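Local coordinates for protein aspartate--tRNA(Asp/Asn) ligase (Thermus thermophilus, PDB 1N9W) that attaches L-aspartate to both tRNA(Asp) and tRNA(Asn), first activating it with ATP and then passing it to the acceptor end of the tRNA, at residues 4-9 with 38-43; 19-24 with 54-59; 267-272 with 313-318; 277-282 with 297-302. One frame throughout, in Å; residues are numbered along the deposited sequence.

Contact 1. Residues 4-9 with 38-43; sequences LVRDLK and DRSGVV
The tight part is where V5 and R6 meet D38 and S40. V5 N donates to the syn lone pair of D38 OD2 (2.9 Å), and R6 N to S40 OG (3.1 Å). OD1, the other carboxylate oxygen, accepts from S40 OG (2.7 Å) and, as an Asx turn, from S40 N (2.8 Å), both from one face of its plane, which fixes the carboxylate within the type I turn D38-G41. V5 fits closely beside it: CG2 lies 3.3 Å from D38 OD2, and CG1, anti to the backbone N (chi1 171°), reaches 3.4 Å from V42 O. L8 CD1 meets V43 CG2 further along.

The more open side, with a water and R6 exposed, carries the two arginines. L4 CD2 sits over the centre of one face of the R39 guanidinium, 3.9 Å above its plane. The water accepts from R6 NH2 (2.9 Å) and, weakly, from R39 NE. The charged ends reach the second subunit: both arginines salt-bridge D143 there, and R39 also E191.

The turn closes the hairpin of strands 31-38 and 41-47 in the OB-fold domain. L8 and V43 rest on L18 of strand 15-28, and V43 pairs with L36 of strand 31-38.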
loop_
_atom_site.group_PDB
_atom_site.type_symbol
_atom_site.label_atom_id
_atom_site.label_comp_id
_atom_site.label_asym_id
_atom_site.label_seq_id
_atom_site.Cartn_x
_atom_site.Cartn_y
_atom_site.Cartn_z
ATOM N N LEU B 4 3.662 22.648 -13.977
ATOM C CA LEU B 4 3.772 22.692 -12.528
ATOM C C LEU B 4 4.818 23.737 -12.142
ATOM O O LEU B 4 5.727 24.037 -12.919
ATOM C CB LEU B 4 4.205 21.332 -11.999
ATOM C CG LEU B 4 3.122 20.257 -11.889
ATOM C CD1 LEU B 4 3.751 18.859 -11.729
ATOM C CD2 LEU B 4 2.254 20.590 -10.686
ATOM N N VAL B 5 4.685 24.288 -10.943
ATOM C CA VAL B 5 5.625 25.282 -10.450
ATOM C C VAL B 5 7.083 24.796 -10.509
ATOM O O VAL B 5 7.987 25.558 -10.845
ATOM C CB VAL B 5 5.273 25.686 -9.000
ATOM C CG1 VAL B 5 6.384 26.569 -8.405
ATOM C CG2 VAL B 5 3.938 26.432 -8.987
ATOM N N ARG B 6 7.317 23.524 -10.207
ATOM C CA ARG B 6 8.688 23.033 -10.227
ATOM C C ARG B 6 9.325 22.979 -11.619
ATOM O O ARG B 6 10.543 23.041 -11.734
ATOM C CB ARG B 6 8.791 21.657 -9.560
ATOM C CG ARG B 6 7.995 20.546 -10.218
ATOM C CD ARG B 6 8.438 19.197 -9.680
ATOM N NE ARG B 6 7.489 18.152 -10.068
ATOM C CZ ARG B 6 6.641 17.569 -9.223
ATOM N NH1 ARG B 6 6.633 17.917 -7.934
ATOM N NH2 ARG B 6 5.791 16.665 -9.675
ATOM N N ASP B 7 8.517 22.888 -12.670
ATOM C CA ASP B 7 9.071 22.809 -14.010
ATOM C C ASP B 7 9.096 24.149 -14.740
ATOM O O ASP B 7 9.518 24.232 -15.893
ATOM C CB ASP B 7 8.287 21.781 -14.827
ATOM C CG ASP B 7 8.236 20.432 -14.157
ATOM O OD1 ASP B 7 9.306 19.929 -13.760
ATOM O OD2 ASP B 7 7.122 19.865 -14.019
ATOM N N LEU B 8 8.650 25.204 -14.072
ATOM C CA LEU B 8 8.621 26.503 -14.721
ATOM C C LEU B 8 9.995 26.968 -15.215
ATOM O O LEU B 8 10.078 27.702 -16.199
ATOM C CB LEU B 8 7.997 27.554 -13.795
ATOM C CG LEU B 8 6.514 27.355 -13.466
ATOM C CD1 LEU B 8 6.089 28.409 -12.439
ATOM C CD2 LEU B 8 5.657 27.464 -14.737
ATOM N N LYS B 9 11.068 26.547 -14.552
ATOM C CA LYS B 9 12.411 26.936 -14.985
ATOM C C LYS B 9 12.640 26.660 -16.471
ATOM O O LYS B 9 13.324 27.418 -17.156
ATOM C CB LYS B 9 13.486 26.184 -14.193
ATOM C CG LYS B 9 13.957 26.879 -12.920
ATOM C CD LYS B 9 12.872 26.946 -11.852
ATOM C CE LYS B 9 13.382 27.669 -10.610
ATOM N NZ LYS B 9 12.338 27.792 -9.552
ATOM N N ASP B 38 0.859 25.056 -6.185
ATOM C CA ASP B 38 0.295 23.806 -6.628
ATOM C C ASP B 38 0.981 22.708 -5.805
ATOM O O ASP B 38 1.674 23.021 -4.831
ATOM C CB ASP B 38 0.394 23.622 -8.173
ATOM C CG ASP B 38 1.812 23.671 -8.709
ATOM O OD1 ASP B 38 2.744 23.340 -7.950
ATOM O OD2 ASP B 38 1.987 23.995 -9.916
ATOM N N ARG B 39 0.760 21.446 -6.154
ATOM C CA ARG B 39 1.341 20.361 -5.389
ATOM C C ARG B 39 2.861 20.364 -5.393
ATOM O O ARG B 39 3.490 19.677 -4.590
ATOM C CB ARG B 39 0.805 19.005 -5.884
ATOM C CG ARG B 39 1.051 18.695 -7.366
ATOM C CD ARG B 39 0.418 17.352 -7.750
ATOM N NE ARG B 39 0.830 16.875 -9.056
ATOM C CZ ARG B 39 0.246 17.205 -10.201
ATOM N NH1 ARG B 39 -0.794 18.024 -10.207
ATOM N NH2 ARG B 39 0.711 16.714 -11.340
ATOM N N SER B 40 3.456 21.155 -6.280
ATOM C CA SER B 40 4.925 21.197 -6.383
ATOM C C SER B 40 5.577 22.466 -5.838
ATOM O O SER B 40 6.800 22.562 -5.815
ATOM C CB SER B 40 5.366 21.005 -7.837
ATOM O OG SER B 40 5.091 22.167 -8.596
ATOM N N GLY B 41 4.782 23.439 -5.400
ATOM C CA GLY B 41 5.385 24.649 -4.859
ATOM C C GLY B 41 4.580 25.924 -5.037
ATOM O O GLY B 41 3.380 25.880 -5.326
ATOM N N VAL B 42 5.237 27.068 -4.848
ATOM C CA VAL B 42 4.561 28.352 -5.001
ATOM C C VAL B 42 5.242 29.236 -6.039
ATOM O O VAL B 42 6.464 29.212 -6.202
ATOM C CB VAL B 42 4.490 29.156 -3.662
ATOM C CG1 VAL B 42 3.782 28.333 -2.586
ATOM C CG2 VAL B 42 5.893 29.545 -3.198
ATOM N N VAL B 43 4.434 30.010 -6.745
ATOM C CA VAL B 43 4.948 30.918 -7.748
ATOM C C VAL B 43 4.215 32.260 -7.686
ATOM O O VAL B 43 3.003 32.318 -7.431
ATOM C CB VAL B 43 4.821 30.326 -9.177
ATOM C CG1 VAL B 43 3.343 30.171 -9.572
ATOM C CG2 VAL B 43 5.551 31.216 -10.165
HETATM O O HOH W 1 3.584 16.276 -7.817
#

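Contact 2. Residues 19-24 with 54-59; sequences LGFLHW and LPESAL
G20 faces L59 and F21 faces A58 where strands 15-28 and 58-67, the first and fourth of the OB-fold barrel, run antiparallel.

Four backbone hydrogen bonds join the segments. G20 and L59 form a hydrogen-bonded pair, with G20 N to L59 O at 3.1 Å and L59 N to G20 O at 2.8 Å, the latter almost straight (175°). F21 and A58 are a non-hydrogen-bonded pair with close backbones, and F21 CA adds a CA-H...O contact to S57 O (3.2 Å). Bonding then runs on into the type II turn L54-S57: L22 N donates to S57 O (2.9 Å), and E56 N donates to L22 O.

Apolar contacts lie on both faces of the sheet. On the face of F21 and A58, the ring brings CE2 to A58 CB (4.0 Å) and has E56 O at its edge; F223 of the second subunit meets this ring edge-to-face. L22 and L59 form the other patch. L22 CG is anti to the backbone N (chi1 -177°), and its CD2 branch lies 3.5 Å from L54 O, in the turn, while L22 CB touches L59 CD1.

Polar side chains finish the turn. S57 OG donates to L54 O and also bonds A88 N. E56 OE1 salt-bridges R37 and R117, whereas its other oxygen, OE2, takes a hydrogen bond from a water that also donates to H23 O, each at 2.7 Å.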
loop_
_atom_site.group_PDB
_atom_site.type_symbol
_atom_site.label_atom_id
_atom_site.label_comp_id
_atom_site.label_asym_id
_atom_site.label_seq_id
_atom_site.Cartn_x
_atom_site.Cartn_y
_atom_site.Cartn_z
ATOM N N LEU B 19 -2.352 25.740 -12.531
ATOM C CA LEU B 19 -3.565 25.349 -11.808
ATOM C C LEU B 19 -3.103 25.255 -10.364
ATOM O O LEU B 19 -2.051 24.680 -10.088
ATOM C CB LEU B 19 -4.100 23.987 -12.272
ATOM C CG LEU B 19 -4.574 23.913 -13.739
ATOM C CD1 LEU B 19 -4.978 22.479 -14.088
ATOM C CD2 LEU B 19 -5.745 24.876 -13.940
ATOM N N GLY B 20 -3.858 25.850 -9.445
ATOM C CA GLY B 20 -3.468 25.801 -8.042
ATOM C C GLY B 20 -4.398 26.599 -7.151
ATOM O O GLY B 20 -5.543 26.856 -7.522
ATOM N N PHE B 21 -3.916 26.980 -5.973
ATOM C CA PHE B 21 -4.717 27.757 -5.025
ATOM C C PHE B 21 -4.037 29.062 -4.669
ATOM O O PHE B 21 -2.813 29.120 -4.562
ATOM C CB PHE B 21 -4.942 26.980 -3.725
ATOM C CG PHE B 21 -5.611 25.657 -3.918
ATOM C CD1 PHE B 21 -4.868 24.530 -4.270
ATOM C CD2 PHE B 21 -6.989 25.535 -3.769
ATOM C CE1 PHE B 21 -5.489 23.308 -4.460
ATOM C CE2 PHE B 21 -7.616 24.312 -3.961
ATOM C CZ PHE B 21 -6.872 23.193 -4.309
ATOM N N LEU B 22 -4.831 30.106 -4.463
ATOM C CA LEU B 22 -4.279 31.405 -4.102
ATOM C C LEU B 22 -3.693 31.374 -2.677
ATOM O O LEU B 22 -4.430 31.434 -1.693
ATOM C CB LEU B 22 -5.381 32.461 -4.210
ATOM C CG LEU B 22 -5.037 33.934 -3.950
ATOM C CD1 LEU B 22 -3.928 34.413 -4.885
ATOM C CD2 LEU B 22 -6.309 34.755 -4.154
ATOM N N HIS B 23 -2.370 31.287 -2.576
ATOM C CA HIS B 23 -1.700 31.243 -1.275
ATOM C C HIS B 23 -1.925 32.585 -0.557
ATOM O O HIS B 23 -2.327 32.605 0.600
ATOM C CB HIS B 23 -0.205 30.969 -1.460
ATOM C CG HIS B 23 0.458 30.382 -0.254
ATOM N ND1 HIS B 23 0.205 29.102 0.186
ATOM C CD2 HIS B 23 1.353 30.910 0.614
ATOM C CE1 HIS B 23 0.912 28.869 1.277
ATOM N NE2 HIS B 23 1.615 29.950 1.559
ATOM N N TRP B 24 -1.639 33.694 -1.242
ATOM C CA TRP B 24 -1.885 35.036 -0.717
ATOM C C TRP B 24 -1.958 36.037 -1.854
ATOM O O TRP B 24 -1.662 35.719 -3.013
ATOM C CB TRP B 24 -0.857 35.505 0.343
ATOM C CG TRP B 24 0.588 35.514 -0.054
ATOM C CD1 TRP B 24 1.565 34.701 0.443
ATOM C CD2 TRP B 24 1.227 36.363 -1.023
ATOM N NE1 TRP B 24 2.773 34.985 -0.153
ATOM C CE2 TRP B 24 2.594 35.998 -1.056
ATOM C CE3 TRP B 24 0.780 37.390 -1.860
ATOM C CZ2 TRP B 24 3.515 36.624 -1.904
ATOM C CZ3 TRP B 24 1.702 38.013 -2.705
ATOM C CH2 TRP B 24 3.053 37.628 -2.716
ATOM N N LEU B 54 -10.853 35.570 -2.597
ATOM C CA LEU B 54 -10.185 35.368 -1.310
ATOM C C LEU B 54 -9.075 34.321 -1.373
ATOM O O LEU B 54 -8.987 33.548 -2.323
ATOM C CB LEU B 54 -11.208 34.945 -0.232
ATOM C CG LEU B 54 -12.182 36.009 0.301
ATOM C CD1 LEU B 54 -13.277 35.368 1.199
ATOM C CD2 LEU B 54 -11.388 37.049 1.090
ATOM N N PRO B 55 -8.193 34.307 -0.356
ATOM C CA PRO B 55 -7.106 33.327 -0.322
ATOM C C PRO B 55 -7.727 31.925 -0.272
ATOM O O PRO B 55 -8.837 31.746 0.249
ATOM C CB PRO B 55 -6.362 33.675 0.965
ATOM C CG PRO B 55 -6.572 35.153 1.082
ATOM C CD PRO B 55 -8.016 35.335 0.687
ATOM N N GLU B 56 -6.997 30.955 -0.812
ATOM C CA GLU B 56 -7.407 29.558 -0.884
ATOM C C GLU B 56 -8.449 29.285 -1.969
ATOM O O GLU B 56 -9.086 28.233 -1.980
ATOM C CB GLU B 56 -7.896 29.036 0.482
ATOM C CG GLU B 56 -6.767 28.754 1.486
ATOM C CD GLU B 56 -5.587 27.986 0.881
ATOM O OE1 GLU B 56 -5.809 26.974 0.174
ATOM O OE2 GLU B 56 -4.429 28.396 1.113
ATOM N N SER B 57 -8.643 30.236 -2.877
ATOM C CA SER B 57 -9.575 30.015 -3.981
ATOM C C SER B 57 -8.791 29.177 -4.985
ATOM O O SER B 57 -7.564 29.318 -5.094
ATOM C CB SER B 57 -9.991 31.340 -4.634
ATOM O OG SER B 57 -11.013 31.991 -3.902
ATOM N N ALA B 58 -9.476 28.291 -5.699
ATOM C CA ALA B 58 -8.815 27.466 -6.706
ATOM C C ALA B 58 -8.766 28.308 -7.972
ATOM O O ALA B 58 -9.774 28.888 -8.379
ATOM C CB ALA B 58 -9.601 26.185 -6.942
ATOM N N LEU B 59 -7.594 28.374 -8.595
ATOM C CA LEU B 59 -7.420 29.188 -9.792
ATOM C C LEU B 59 -6.735 28.521 -10.972
ATOM O O LEU B 59 -6.050 27.503 -10.852
ATOM C CB LEU B 59 -6.572 30.415 -9.459
ATOM C CG LEU B 59 -6.835 31.313 -8.267
ATOM C CD1 LEU B 59 -5.710 32.326 -8.214
ATOM C CD2 LEU B 59 -8.181 31.994 -8.383
HETATM O O HOH W 2 -3.767 30.826 2.056
#

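Contact 3. Residues 267-272 with 313-318; sequences IPRLTH and FVTRYP
H272 lays one face of its imidazole against the P318 ring: P318 CD is 3.7 Å from the ring centroid and 23° off the normal, a CH-pi contact displaced toward ND1. H272 CG is anti to the backbone N (chi1 169°). The imidazole also meets the Y317 ring obliquely, planes 40° apart, H272 CD2 lying over a face of the tyrosine. H272 CB comes within 3.2 Å of R316 O.

Upstream, strands 269-271 and 313-315 pair in parallel. F313 N donates to P268 O (2.9 Å), T315 N to L270 O (2.9 Å), and H272 N to T315 O (2.7 Å); L270 N to F313 O is a weak bond.

R269, T271, F313 and T315 share one face of the sheet. There F313 CD2 touches I267 CG2 (3.7 Å), and R269 runs alongside F313 in the same direction, CD near F313 CB. Its guanidinium continues to E228 and E235 of helix 227-248, whose M231 packs on F313 and T315. L270 and V314 point to the other face.

Strand 269-271 is the outermost on its side of the mainly antiparallel sheet of this class II catalytic domain, and a helical crossover joins it to its parallel neighbour 311-315.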
loop_
_atom_site.group_PDB
_atom_site.type_symbol
_atom_site.label_atom_id
_atom_site.label_comp_id
_atom_site.label_asym_id
_atom_site.label_seq_id
_atom_site.Cartn_x
_atom_site.Cartn_y
_atom_site.Cartn_z
ATOM N N ILE B 267 24.804 -1.122 11.579
ATOM C CA ILE B 267 24.279 -0.442 12.754
ATOM C C ILE B 267 24.763 -1.110 14.030
ATOM O O ILE B 267 24.755 -2.338 14.142
ATOM C CB ILE B 267 22.747 -0.456 12.756
ATOM C CG1 ILE B 267 22.227 0.293 11.526
ATOM C CG2 ILE B 267 22.225 0.162 14.042
ATOM C CD1 ILE B 267 20.728 0.245 11.381
ATOM N N PRO B 268 25.193 -0.304 15.012
ATOM C CA PRO B 268 25.690 -0.779 16.310
ATOM C C PRO B 268 24.715 -1.694 17.052
ATOM O O PRO B 268 23.567 -1.322 17.300
ATOM C CB PRO B 268 25.948 0.521 17.068
ATOM C CG PRO B 268 26.375 1.449 15.976
ATOM C CD PRO B 268 25.373 1.153 14.889
ATOM N N ARG B 269 25.181 -2.889 17.402
ATOM C CA ARG B 269 24.365 -3.862 18.124
ATOM C C ARG B 269 24.675 -3.728 19.618
ATOM O O ARG B 269 25.817 -3.467 19.996
ATOM C CB ARG B 269 24.700 -5.288 17.663
ATOM C CG ARG B 269 24.650 -5.539 16.146
ATOM C CD ARG B 269 23.233 -5.765 15.626
ATOM N NE ARG B 269 23.199 -6.450 14.330
ATOM C CZ ARG B 269 23.484 -5.886 13.156
ATOM N NH1 ARG B 269 23.832 -4.609 13.086
ATOM N NH2 ARG B 269 23.413 -6.603 12.040
ATOM N N LEU B 270 23.673 -3.906 20.469
ATOM C CA LEU B 270 23.897 -3.784 21.901
ATOM C C LEU B 270 22.882 -4.585 22.697
ATOM O O LEU B 270 21.678 -4.327 22.633
ATOM C CB LEU B 270 23.833 -2.313 22.314
ATOM C CG LEU B 270 24.455 -1.954 23.666
ATOM C CD1 LEU B 270 25.939 -2.278 23.637
ATOM C CD2 LEU B 270 24.246 -0.478 23.953
ATOM N N THR B 271 23.377 -5.555 23.456
ATOM C CA THR B 271 22.521 -6.409 24.266
ATOM C C THR B 271 21.724 -5.617 25.294
ATOM O O THR B 271 22.222 -4.655 25.878
ATOM C CB THR B 271 23.352 -7.460 25.011
ATOM O OG1 THR B 271 24.154 -8.183 24.072
ATOM C CG2 THR B 271 22.438 -8.430 25.744
ATOM N N HIS B 272 20.482 -6.033 25.512
ATOM C CA HIS B 272 19.610 -5.381 26.479
ATOM C C HIS B 272 20.252 -5.417 27.860
ATOM O O HIS B 272 19.879 -4.655 28.750
ATOM C CB HIS B 272 18.245 -6.078 26.498
ATOM C CG HIS B 272 17.364 -5.669 27.638
ATOM N ND1 HIS B 272 17.451 -6.244 28.888
ATOM C CD2 HIS B 272 16.373 -4.750 27.716
ATOM C CE1 HIS B 272 16.550 -5.698 29.686
ATOM N NE2 HIS B 272 15.883 -4.788 28.998
ATOM N N PHE B 313 20.705 -0.848 17.500
ATOM C CA PHE B 313 19.977 -2.093 17.674
ATOM C C PHE B 313 20.147 -2.612 19.097
ATOM O O PHE B 313 21.269 -2.780 19.576
ATOM C CB PHE B 313 20.482 -3.154 16.689
ATOM C CG PHE B 313 19.733 -3.190 15.382
ATOM C CD1 PHE B 313 18.351 -3.375 15.359
ATOM C CD2 PHE B 313 20.417 -3.086 14.170
ATOM C CE1 PHE B 313 17.660 -3.457 14.153
ATOM C CE2 PHE B 313 19.737 -3.165 12.958
ATOM C CZ PHE B 313 18.356 -3.353 12.947
ATOM N N VAL B 314 19.027 -2.847 19.776
ATOM C CA VAL B 314 19.041 -3.381 21.135
ATOM C C VAL B 314 18.638 -4.848 20.999
ATOM O O VAL B 314 17.480 -5.160 20.725
ATOM C CB VAL B 314 18.024 -2.659 22.047
ATOM C CG1 VAL B 314 18.118 -3.198 23.465
ATOM C CG2 VAL B 314 18.292 -1.167 22.041
ATOM N N THR B 315 19.604 -5.742 21.198
ATOM C CA THR B 315 19.379 -7.175 21.055
ATOM C C THR B 315 19.254 -7.960 22.355
ATOM O O THR B 315 19.548 -7.454 23.435
ATOM C CB THR B 315 20.506 -7.817 20.246
ATOM O OG1 THR B 315 21.745 -7.595 20.925
ATOM C CG2 THR B 315 20.583 -7.207 18.852
ATOM N N ARG B 316 18.827 -9.215 22.219
ATOM C CA ARG B 316 18.652 -10.148 23.334
ATOM C C ARG B 316 17.868 -9.599 24.521
ATOM O O ARG B 316 18.450 -9.161 25.510
ATOM C CB ARG B 316 20.017 -10.649 23.822
ATOM C CG ARG B 316 20.783 -11.499 22.816
ATOM C CD ARG B 316 20.055 -12.795 22.486
ATOM N NE ARG B 316 20.801 -13.614 21.534
ATOM C CZ ARG B 316 21.993 -14.150 21.782
ATOM N NH1 ARG B 316 22.580 -13.959 22.957
ATOM N NH2 ARG B 316 22.602 -14.875 20.852
ATOM N N TYR B 317 16.543 -9.640 24.424
ATOM C CA TYR B 317 15.680 -9.172 25.502
ATOM C C TYR B 317 15.292 -10.348 26.397
ATOM O O TYR B 317 15.261 -11.492 25.944
ATOM C CB TYR B 317 14.409 -8.533 24.939
ATOM C CG TYR B 317 14.554 -7.092 24.500
ATOM C CD1 TYR B 317 15.371 -6.742 23.425
ATOM C CD2 TYR B 317 13.865 -6.077 25.162
ATOM C CE1 TYR B 317 15.496 -5.414 23.020
ATOM C CE2 TYR B 317 13.984 -4.748 24.767
ATOM C CZ TYR B 317 14.801 -4.423 23.697
ATOM O OH TYR B 317 14.928 -3.112 23.307
ATOM N N PRO B 318 15.006 -10.081 27.685
ATOM C CA PRO B 318 14.615 -11.128 28.639
ATOM C C PRO B 318 13.305 -11.794 28.213
ATOM O O PRO B 318 12.357 -11.113 27.829
ATOM C CB PRO B 318 14.459 -10.359 29.949
ATOM C CG PRO B 318 15.461 -9.262 29.809
ATOM C CD PRO B 318 15.240 -8.805 28.386
#

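Contact 4. Residues 277-282 with 297-302; sequences RILKEE and RLLGEY
I278 and L279 of helix 272-283 meet L298, L299 and Y302 of helix 293-306, the two helices of the crossover between parallel strands 269-271 and 311-315. The short segments cross at 79°, nearly perpendicular, with their axes 10.4 Å apart at closest approach, so side chains bridge the gap while the backbones stay apart.

I278 lies across the Y302 ring. Its CG2 sits over one face, 3.8 Å from the centroid and 18° off the normal, a CH-pi contact shifted toward CD1 and CE1; its CD1 lies on the same side of the ring, by CE2 and CZ and 3.7 Å from Y302 OH. Y302 CG is anti to the backbone N (chi1 176°), on a CB that points toward helix 272-283. E282, one turn on from I278, brings OE2 to 3.7 Å from Y302 CE1, an oblique approach and not a hydrogen bond.

Beside this, L279 packs against L298 and L299. One branch does most of the touching: CD2 meets L298 CB at 3.8 Å and L299 CG at 4.0 Å, the L279 and L299 side chains crossing at about a right angle. V287 and L291, from the loop joining the helices, also pack on L279, and L291 reaches L299 as well. Y285 touches L298.

Two nearly perpendicular helices, packed through aliphatic and aromatic side chains, form the helical part of a beta-alpha-alpha-beta crossover of the class II catalytic domain.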
loop_
_atom_site.group_PDB
_atom_site.type_symbol
_atom_site.label_atom_id
_atom_site.label_comp_id
_atom_site.label_asym_id
_atom_site.label_seq_id
_atom_site.Cartn_x
_atom_site.Cartn_y
_atom_site.Cartn_z
ATOM N N ARG B 277 23.107 -1.695 31.703
ATOM C CA ARG B 277 24.140 -1.271 32.636
ATOM C C ARG B 277 24.746 0.067 32.232
ATOM O O ARG B 277 25.140 0.861 33.086
ATOM C CB ARG B 277 25.243 -2.325 32.735
ATOM C CG ARG B 277 25.890 -2.679 31.416
ATOM C CD ARG B 277 27.117 -3.538 31.645
ATOM N NE ARG B 277 28.178 -2.786 32.307
ATOM C CZ ARG B 277 28.874 -1.811 31.727
ATOM N NH1 ARG B 277 28.623 -1.472 30.469
ATOM N NH2 ARG B 277 29.818 -1.174 32.401
ATOM N N ILE B 278 24.828 0.312 30.928
ATOM C CA ILE B 278 25.371 1.568 30.429
ATOM C C ILE B 278 24.518 2.712 30.982
ATOM O O ILE B 278 25.017 3.806 31.248
ATOM C CB ILE B 278 25.356 1.607 28.879
ATOM C CG1 ILE B 278 26.344 0.573 28.331
ATOM C CG2 ILE B 278 25.713 3.002 28.376
ATOM C CD1 ILE B 278 26.323 0.425 26.826
ATOM N N LEU B 279 23.229 2.444 31.166
ATOM C CA LEU B 279 22.309 3.438 31.692
ATOM C C LEU B 279 22.559 3.704 33.170
ATOM O O LEU B 279 22.396 4.827 33.648
ATOM C CB LEU B 279 20.862 2.979 31.511
ATOM C CG LEU B 279 20.290 2.989 30.088
ATOM C CD1 LEU B 279 18.926 2.310 30.076
ATOM C CD2 LEU B 279 20.182 4.426 29.598
ATOM N N LYS B 280 22.954 2.665 33.892
ATOM C CA LYS B 280 23.208 2.775 35.324
ATOM C C LYS B 280 24.649 3.149 35.667
ATOM O O LYS B 280 24.892 4.129 36.370
ATOM C CB LYS B 280 22.849 1.451 36.001
ATOM C CG LYS B 280 23.278 1.337 37.450
ATOM C CD LYS B 280 22.937 -0.047 37.994
ATOM C CE LYS B 280 23.421 -0.242 39.433
ATOM N NZ LYS B 280 24.912 -0.275 39.553
ATOM N N GLU B 281 25.588 2.357 35.159
ATOM C CA GLU B 281 27.007 2.549 35.413
ATOM C C GLU B 281 27.692 3.682 34.644
ATOM O O GLU B 281 28.817 4.061 34.970
ATOM C CB GLU B 281 27.755 1.236 35.151
ATOM C CG GLU B 281 27.360 0.103 36.100
ATOM C CD GLU B 281 28.212 -1.144 35.918
ATOM O OE1 GLU B 281 29.402 -1.005 35.549
ATOM O OE2 GLU B 281 27.703 -2.261 36.162
ATOM N N GLU B 282 27.040 4.223 33.624
ATOM C CA GLU B 282 27.657 5.304 32.861
ATOM C C GLU B 282 26.744 6.510 32.676
ATOM O O GLU B 282 27.214 7.645 32.574
ATOM C CB GLU B 282 28.110 4.809 31.477
ATOM C CG GLU B 282 29.071 3.625 31.480
ATOM C CD GLU B 282 29.726 3.400 30.120
ATOM O OE1 GLU B 282 30.352 2.331 29.914
ATOM O OE2 GLU B 282 29.626 4.296 29.251
ATOM N N ARG B 297 15.856 6.851 24.990
ATOM C CA ARG B 297 16.268 8.160 24.520
ATOM C C ARG B 297 17.719 8.425 24.924
ATOM O O ARG B 297 18.493 9.001 24.155
ATOM C CB ARG B 297 15.364 9.236 25.118
ATOM C CG ARG B 297 15.205 10.468 24.248
ATOM C CD ARG B 297 14.644 11.631 25.045
ATOM N NE ARG B 297 13.598 11.218 25.979
ATOM C CZ ARG B 297 12.419 10.712 25.626
ATOM N NH1 ARG B 297 12.113 10.550 24.343
ATOM N NH2 ARG B 297 11.545 10.366 26.563
ATOM N N LEU B 298 18.082 8.007 26.137
ATOM C CA LEU B 298 19.441 8.191 26.643
ATOM C C LEU B 298 20.423 7.315 25.873
ATOM O O LEU B 298 21.568 7.701 25.638
ATOM C CB LEU B 298 19.507 7.861 28.143
ATOM C CG LEU B 298 19.375 9.013 29.148
ATOM C CD1 LEU B 298 18.189 9.894 28.802
ATOM C CD2 LEU B 298 19.225 8.446 30.554
ATOM N N LEU B 299 19.969 6.132 25.480
ATOM C CA LEU B 299 20.813 5.225 24.717
ATOM C C LEU B 299 21.080 5.827 23.343
ATOM O O LEU B 299 22.159 5.651 22.780
ATOM C CB LEU B 299 20.131 3.867 24.579
ATOM C CG LEU B 299 20.084 3.054 25.873
ATOM C CD1 LEU B 299 19.086 1.920 25.735
ATOM C CD2 LEU B 299 21.473 2.520 26.185
ATOM N N GLY B 300 20.088 6.542 22.818
ATOM C CA GLY B 300 20.235 7.170 21.518
ATOM C C GLY B 300 21.411 8.127 21.506
ATOM O O GLY B 300 22.271 8.067 20.623
ATOM N N GLU B 301 21.442 9.020 22.493
ATOM C CA GLU B 301 22.525 9.987 22.624
ATOM C C GLU B 301 23.856 9.249 22.744
ATOM O O GLU B 301 24.846 9.622 22.112
ATOM C CB GLU B 301 22.300 10.854 23.865
ATOM C CG GLU B 301 21.236 11.918 23.691
ATOM C CD GLU B 301 21.728 13.099 22.879
ATOM O OE1 GLU B 301 22.240 12.886 21.756
ATOM O OE2 GLU B 301 21.604 14.246 23.363
ATOM N N TYR B 302 23.861 8.196 23.560
ATOM C CA TYR B 302 25.048 7.375 23.789
ATOM C C TYR B 302 25.669 6.923 22.468
ATOM O O TYR B 302 26.833 7.215 22.177
ATOM C CB TYR B 302 24.681 6.142 24.628
ATOM C CG TYR B 302 25.827 5.168 24.846
ATOM C CD1 TYR B 302 26.832 5.433 25.782
ATOM C CD2 TYR B 302 25.920 3.993 24.096
ATOM C CE1 TYR B 302 27.905 4.549 25.962
ATOM C CE2 TYR B 302 26.988 3.106 24.267
ATOM C CZ TYR B 302 27.975 3.391 25.200
ATOM O OH TYR B 302 29.039 2.528 25.360
#

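In the fold
From the N terminus, contact 1 ties the leading loop to the hairpin turn between strands 31-38 and 41-47. Contact 2 then pairs strand 15-28 with the start of strand 58-67. The two cross along the chain, touch where D38 CB meets L19 O (3.3 Å), join one sheet of the OB-fold domain, and both reach the second subunit. After both come contacts 3 and 4 of the catalytic domain, on the opposite side of the chain's centre. Contact 3 closes the loop from strand 269-271 to strand 311-315, and contact 4 nests within it, folding its two helices together; L270 CD2 and I278 CD1 link them at 3.7 Å. Contacts 1 and 3 have centres about 46 Å apart.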